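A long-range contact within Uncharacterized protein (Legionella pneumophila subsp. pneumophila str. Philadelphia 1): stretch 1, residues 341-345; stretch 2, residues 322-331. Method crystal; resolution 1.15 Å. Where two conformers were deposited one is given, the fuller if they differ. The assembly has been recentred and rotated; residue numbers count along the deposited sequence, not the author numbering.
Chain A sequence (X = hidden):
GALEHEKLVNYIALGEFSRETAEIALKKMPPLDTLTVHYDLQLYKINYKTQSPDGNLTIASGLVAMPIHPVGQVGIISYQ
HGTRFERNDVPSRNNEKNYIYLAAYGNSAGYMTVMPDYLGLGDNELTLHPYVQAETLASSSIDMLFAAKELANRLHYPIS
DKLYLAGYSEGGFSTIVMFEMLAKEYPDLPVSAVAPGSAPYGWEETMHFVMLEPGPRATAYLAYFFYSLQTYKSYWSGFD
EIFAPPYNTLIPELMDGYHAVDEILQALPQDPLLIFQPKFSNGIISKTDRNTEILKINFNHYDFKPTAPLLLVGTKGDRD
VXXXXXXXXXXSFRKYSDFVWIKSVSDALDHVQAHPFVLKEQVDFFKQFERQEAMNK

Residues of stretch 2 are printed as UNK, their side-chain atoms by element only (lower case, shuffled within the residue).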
ATOM      1  N   TRP A 341      18.098  -5.231   3.309  1.00 11.66           N
ATOM      2  CA  TRP A 341      18.411  -5.961   2.097  1.00 11.56           C
ATOM      3  C   TRP A 341      17.582  -5.427   0.939  1.00 11.52           C
ATOM      4  O   TRP A 341      16.519  -4.851   1.135  1.00 11.93           O
ATOM      5  CB  TRP A 341      18.148  -7.455   2.298  1.00 12.84           C
ATOM      6  CG  TRP A 341      18.952  -8.060   3.419  1.00 14.68           C
ATOM      7  CD1 TRP A 341      20.203  -8.588   3.333  1.00 16.56           C
ATOM      8  CD2 TRP A 341      18.573  -8.139   4.791  1.00 12.25           C
ATOM      9  NE1 TRP A 341      20.613  -9.020   4.570  1.00 16.24           N
ATOM     10  CE2 TRP A 341      19.629  -8.770   5.484  1.00 13.56           C
ATOM     11  CE3 TRP A 341      17.433  -7.772   5.504  1.00 13.40           C
ATOM     12  CZ2 TRP A 341      19.588  -9.004   6.846  1.00 14.22           C
ATOM     13  CZ3 TRP A 341      17.395  -8.008   6.861  1.00 13.38           C
ATOM     14  CH2 TRP A 341      18.464  -8.638   7.524  1.00 15.46           C
ATOM     15  N   ILE A 342      18.081  -5.675  -0.261  1.00 11.10           N
ATOM     16  CA  ILE A 342      17.386  -5.341  -1.496  1.00 10.73           C
ATOM     17  C   ILE A 342      17.377  -6.593  -2.378  1.00 11.38           C
ATOM     18  O   ILE A 342      18.357  -7.340  -2.443  1.00 12.87           O
ATOM     19  CB  ILE A 342      18.034  -4.125  -2.231  1.00 11.50           C
ATOM     20  CG1 ILE A 342      17.167  -3.717  -3.420  1.00 11.51           C
ATOM     21  CG2 ILE A 342      19.509  -4.384  -2.643  1.00 13.09           C
ATOM     22  CD1 ILE A 342      17.629  -2.406  -4.073  1.00 12.44           C
ATOM     23  N   LYS A 343      16.235  -6.841  -3.021  1.00 10.18           N
ATOM     24  CA  LYS A 343      16.057  -8.005  -3.862  1.00 10.83           C
ATOM     25  C   LYS A 343      15.230  -7.657  -5.092  1.00 10.45           C
ATOM     26  O   LYS A 343      14.168  -7.042  -4.975  1.00 11.19           O
ATOM     27  CB  LYS A 343      15.337  -9.110  -3.072  1.00 11.62           C
ATOM     28  CG  LYS A 343      14.873 -10.293  -3.865  1.00 17.49           C
ATOM     29  CD  LYS A 343      15.988 -11.164  -4.350  1.00 23.29           C
ATOM     30  CE  LYS A 343      15.406 -12.412  -5.029  1.00 29.00           C
ATOM     31  NZ  LYS A 343      16.448 -13.242  -5.687  1.00 33.43           N
ATOM     32  N   SER A 344      15.727  -8.090  -6.237  1.00 10.05           N
ATOM     33  CA  SER A 344      14.990  -8.073  -7.499  1.00  9.80           C
ATOM     34  C   SER A 344      14.592  -9.492  -7.853  1.00 10.46           C
ATOM     35  O   SER A 344      15.434 -10.408  -7.866  1.00 12.29           O
ATOM     36  CB  SER A 344      15.854  -7.512  -8.642  1.00 10.69           C
ATOM     37  OG  SER A 344      15.165  -7.650  -9.868  1.00 11.00           O
ATOM     38  N   VAL A 345      13.315  -9.673  -8.181  1.00  9.96           N
ATOM     39  CA  VAL A 345      12.799 -10.969  -8.555  1.00 10.47           C
ATOM     40  C   VAL A 345      12.987 -11.292 -10.042  1.00 10.71           C
ATOM     41  O   VAL A 345      12.758 -12.451 -10.445  1.00 12.92           O
ATOM     42  CB  VAL A 345      11.296 -11.137  -8.184  1.00 10.20           C
ATOM     43  CG1 VAL A 345      11.112 -10.957  -6.713  1.00 12.13           C
ATOM     44  CG2 VAL A 345      10.409 -10.177  -8.978  1.00 10.13           C
ATOM     45  N   UNK A 322      10.511   3.318 -10.580  1.00  8.51           N
ATOM     46  CA  UNK A 322      11.898   3.126 -10.973  1.00  9.14           C
ATOM     47  C   UNK A 322      12.665   2.266  -9.990  1.00  8.77           C
ATOM     48  O   UNK A 322      12.760   2.588  -8.802  1.00  9.48           O
ATOM     49  c   UNK A 322      12.460   4.546 -10.995  1.00  9.83           C
ATOM     50  c   UNK A 322      11.623   5.298 -10.025  1.00 10.61           C
ATOM     51  c   UNK A 322      10.247   4.700 -10.155  1.00  9.16           C
ATOM     52  N   UNK A 323      13.263   1.194 -10.477  1.00  9.98           N
ATOM     53  CA  UNK A 323      14.099   0.353  -9.628  1.00 10.34           C
ATOM     54  C   UNK A 323      15.276   1.143  -9.075  1.00 11.75           C
ATOM     55  O   UNK A 323      15.739   0.870  -7.966  1.00 10.73           O
ATOM     56  c   UNK A 323      16.724  -3.022  -8.035  1.00 11.62           C
ATOM     57  c   UNK A 323      15.018  -1.966  -9.377  1.00 10.62           C
ATOM     58  o   UNK A 323      16.134  -4.802  -6.547  1.00 13.77           O
ATOM     59  c   UNK A 323      14.100  -2.827  -8.787  1.00 12.21           C
ATOM     60  c   UNK A 323      14.546  -0.914 -10.362  1.00 10.58           C
ATOM     61  c   UNK A 323      14.468  -3.759  -7.871  1.00 11.45           C
ATOM     62  c   UNK A 323      15.771  -3.858  -7.480  1.00 12.20           C
ATOM     63  c   UNK A 323      16.336  -2.071  -8.994  1.00 11.04           C
ATOM     64  N   UNK A 324      15.768   2.126  -9.838  1.00 11.54           N
ATOM     65  CA  UNK A 324      16.828   3.004  -9.340  1.00 11.51           C
ATOM     66  C   UNK A 324      16.436   3.686  -8.032  1.00 12.20           C
ATOM     67  O   UNK A 324      17.291   3.986  -7.203  1.00 12.58           O
ATOM     68  c   UNK A 324      17.234   4.038 -10.393  1.00 13.95           C
ATOM     69  N   UNK A 325      15.151   3.965  -7.844  1.00 10.81           N
ATOM     70  CA  UNK A 325      14.707   4.531  -6.580  1.00 10.85           C
ATOM     71  C   UNK A 325      14.897   3.555  -5.416  1.00 10.05           C
ATOM     72  O   UNK A 325      15.322   3.935  -4.332  1.00 10.60           O
ATOM     73  N   UNK A 326      14.612   2.283  -5.660  1.00 10.10           N
ATOM     74  CA  UNK A 326      14.814   1.254  -4.623  1.00 10.74           C
ATOM     75  C   UNK A 326      16.297   1.153  -4.262  1.00 10.59           C
ATOM     76  O   UNK A 326      16.655   1.037  -3.083  1.00 10.96           O
ATOM     77  c   UNK A 326      14.274  -0.092  -5.081  1.00 10.42           C
ATOM     78  N   UNK A 327      17.161   1.225  -5.264  1.00  9.92           N
ATOM     79  CA  UNK A 327      18.605   1.146  -5.028  1.00 11.01           C
ATOM     80  C   UNK A 327      19.081   2.329  -4.190  1.00 10.94           C
ATOM     81  O   UNK A 327      19.840   2.181  -3.220  1.00 12.67           O
ATOM     82  o   UNK A 327      20.108  -1.463  -8.842  1.00 18.89           O
ATOM     83  o   UNK A 327      19.583   0.663  -9.193  1.00 20.85           O
ATOM     84  c   UNK A 327      19.113  -0.266  -7.053  1.00 13.06           C
ATOM     85  c   UNK A 327      19.353   1.049  -6.355  1.00 11.70           C
ATOM     86  c   UNK A 327      19.662  -0.353  -8.460  1.00 17.64           C
ATOM     87  N   UNK A 328      18.586   3.513  -4.518  1.00 11.12           N
ATOM     88  CA  UNK A 328      18.882   4.732  -3.758  0.67 11.67           C
ATOM     89  C   UNK A 328      18.408   4.604  -2.310  1.00 10.91           C
ATOM     90  O   UNK A 328      19.136   4.905  -1.361  1.00 11.88           O
ATOM     91  c   UNK A 328      15.326   7.651  -3.897  0.67 17.29           C
ATOM     92 se   UNK A 328      17.017   8.471  -4.437  0.50 13.39          SE
ATOM     93  c   UNK A 328      18.212   7.192  -3.618  0.67 12.25           C
ATOM     94  c   UNK A 328      18.191   5.916  -4.428  0.67 12.09           C
ATOM     95  N   UNK A 329      17.175   4.126  -2.116  1.00 10.81           N
ATOM     96  CA  UNK A 329      16.618   3.959  -0.771  1.00 10.16           C
ATOM     97  C   UNK A 329      17.435   2.938   0.024  1.00 10.99           C
ATOM     98  O   UNK A 329      17.698   3.144   1.215  1.00 12.18           O
ATOM     99  c   UNK A 329      15.159   3.530  -0.845  1.00 11.55           C
ATOM    100  N   UNK A 330      17.821   1.850  -0.629  1.00 10.92           N
ATOM    101  CA  UNK A 330      18.639   0.810   0.019  1.00 11.31           C
ATOM    102  C   UNK A 330      19.923   1.407   0.612  1.00 12.56           C
ATOM    103  O   UNK A 330      20.225   1.229   1.803  1.00 13.16           O
ATOM    104  c   UNK A 330      22.337  -2.021  -0.487  1.00 15.66           C
ATOM    105  c   UNK A 330      18.993  -0.268  -0.985  1.00 11.52           C
ATOM    106  c   UNK A 330      22.025  -2.989   0.449  1.00 15.08           C
ATOM    107  c   UNK A 330      21.353  -1.148  -0.954  1.00 13.79           C
ATOM    108  o   UNK A 330      23.013  -3.871   0.896  1.00 16.86           O
ATOM    109  c   UNK A 330      20.053  -1.230  -0.483  1.00 12.24           C
ATOM    110  c   UNK A 330      19.745  -2.215   0.452  1.00 12.72           C
ATOM    111  c   UNK A 330      20.721  -3.101   0.921  1.00 12.50           C
ATOM    112  N   UNK A 331      20.660   2.164  -0.196  1.00 13.36           N
ATOM    113  CA  UNK A 331      21.901   2.746   0.308  1.00 13.55           C
ATOM    114  C   UNK A 331      21.631   3.742   1.415  1.00 13.63           C
ATOM    115  O   UNK A 331      22.402   3.834   2.367  1.00 15.04           O
ATOM    116  c   UNK A 331      22.721   3.359  -0.816  1.00 15.16           C
ATOM    117  n   UNK A 331      24.093   1.331  -1.398  1.00 18.79           N
ATOM    118  n   UNK A 331      23.690   1.038  -3.485  1.00 20.74           N
ATOM    119  c   UNK A 331      22.983   2.148  -3.096  1.00 17.45           C
ATOM    120  c   UNK A 331      24.357   0.568  -2.443  1.00 20.31           C
ATOM    121  c   UNK A 331      23.229   2.341  -1.779  1.00 15.64           C
TER

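Position 322 carries three side-chain carbons that close a ring onto its own backbone N, which makes it Pro322; it lies beyond the reach of stretch 1, but its O accepts a hydrogen bond from N of residue 325 (2.9 Å). Position 323 has one carbon leading to a six-carbon ring that bears a single oxygen. Its CA-to-CB bond points toward the strand, and the oxygen meets the backbone between Lys343 and Ser344, 3.3 Å from Lys343 C and 3.4 Å from Ser344 CB. This is Tyr323, with chi1 t. Tyr323 OH also comes within 3.3 Å of Ser344 N, but the angle is too poor for a hydrogen bond.

Position 324 holds one carbon, 9.0 Å from stretch 1 at its nearest: Ala324. At 325 there is no side-chain atom at all, so it is Gly325; a CB there would be crowded by Pro322 O, at 3.2 Å. Position 326 has a single carbon, a CB that points toward the strand and stands 4.2 Å from Ile342 CD1, while the O of 326 is nearer to that same methyl, at 3.7 Å; this is Ala326.

Position 327 shows three carbons, the third carrying two oxygens. The side chain leaves sideways, and the CA of 327 is 3.8 Å from Ile342 CD1. These atoms give Glu327, whose CG is 4.0 Å from Ile342 CD1. An unbranched chain of two carbons, selenium and a last carbon occupies 328, its CA-to-CB bond pointing away from the strand: the selenomethionine Met328. One carbon at 329, without contact, gives Ala329.

Position 330 again has one carbon and a six-carbon ring with one oxygen. Ile342 CG2 sits over one face of this ring, 3.8 Å from its centroid and 11° off the normal, a CH-pi contact. The residue is Tyr330, and Trp341 CA approaches Tyr330 CE1 to 3.9 Å. At 331, one carbon leads to a five-membered ring of three carbons and two nitrogens that makes no contact, an exposed His331.

The helix runs nearly antiparallel to the strand, at 163°, with the axes 8.7 Å apart at closest approach. Strand alternation turns Ile342 and Ser344 toward the helix and Trp341 and Lys343 away. Ile342, with both chi angles t, extends CD1 to Tyr323 CE2 (4.1 Å). No clear hydrogen bond crosses the contact, which buries 313 Å²; Ile342 gives the largest share, 104 Å², packed against both tyrosines and the helix backbone, while the Tyr323 hydroxyl abuts Lys343 and Ser344.

Stretch 2 (322-331) PYAGAEMAYH
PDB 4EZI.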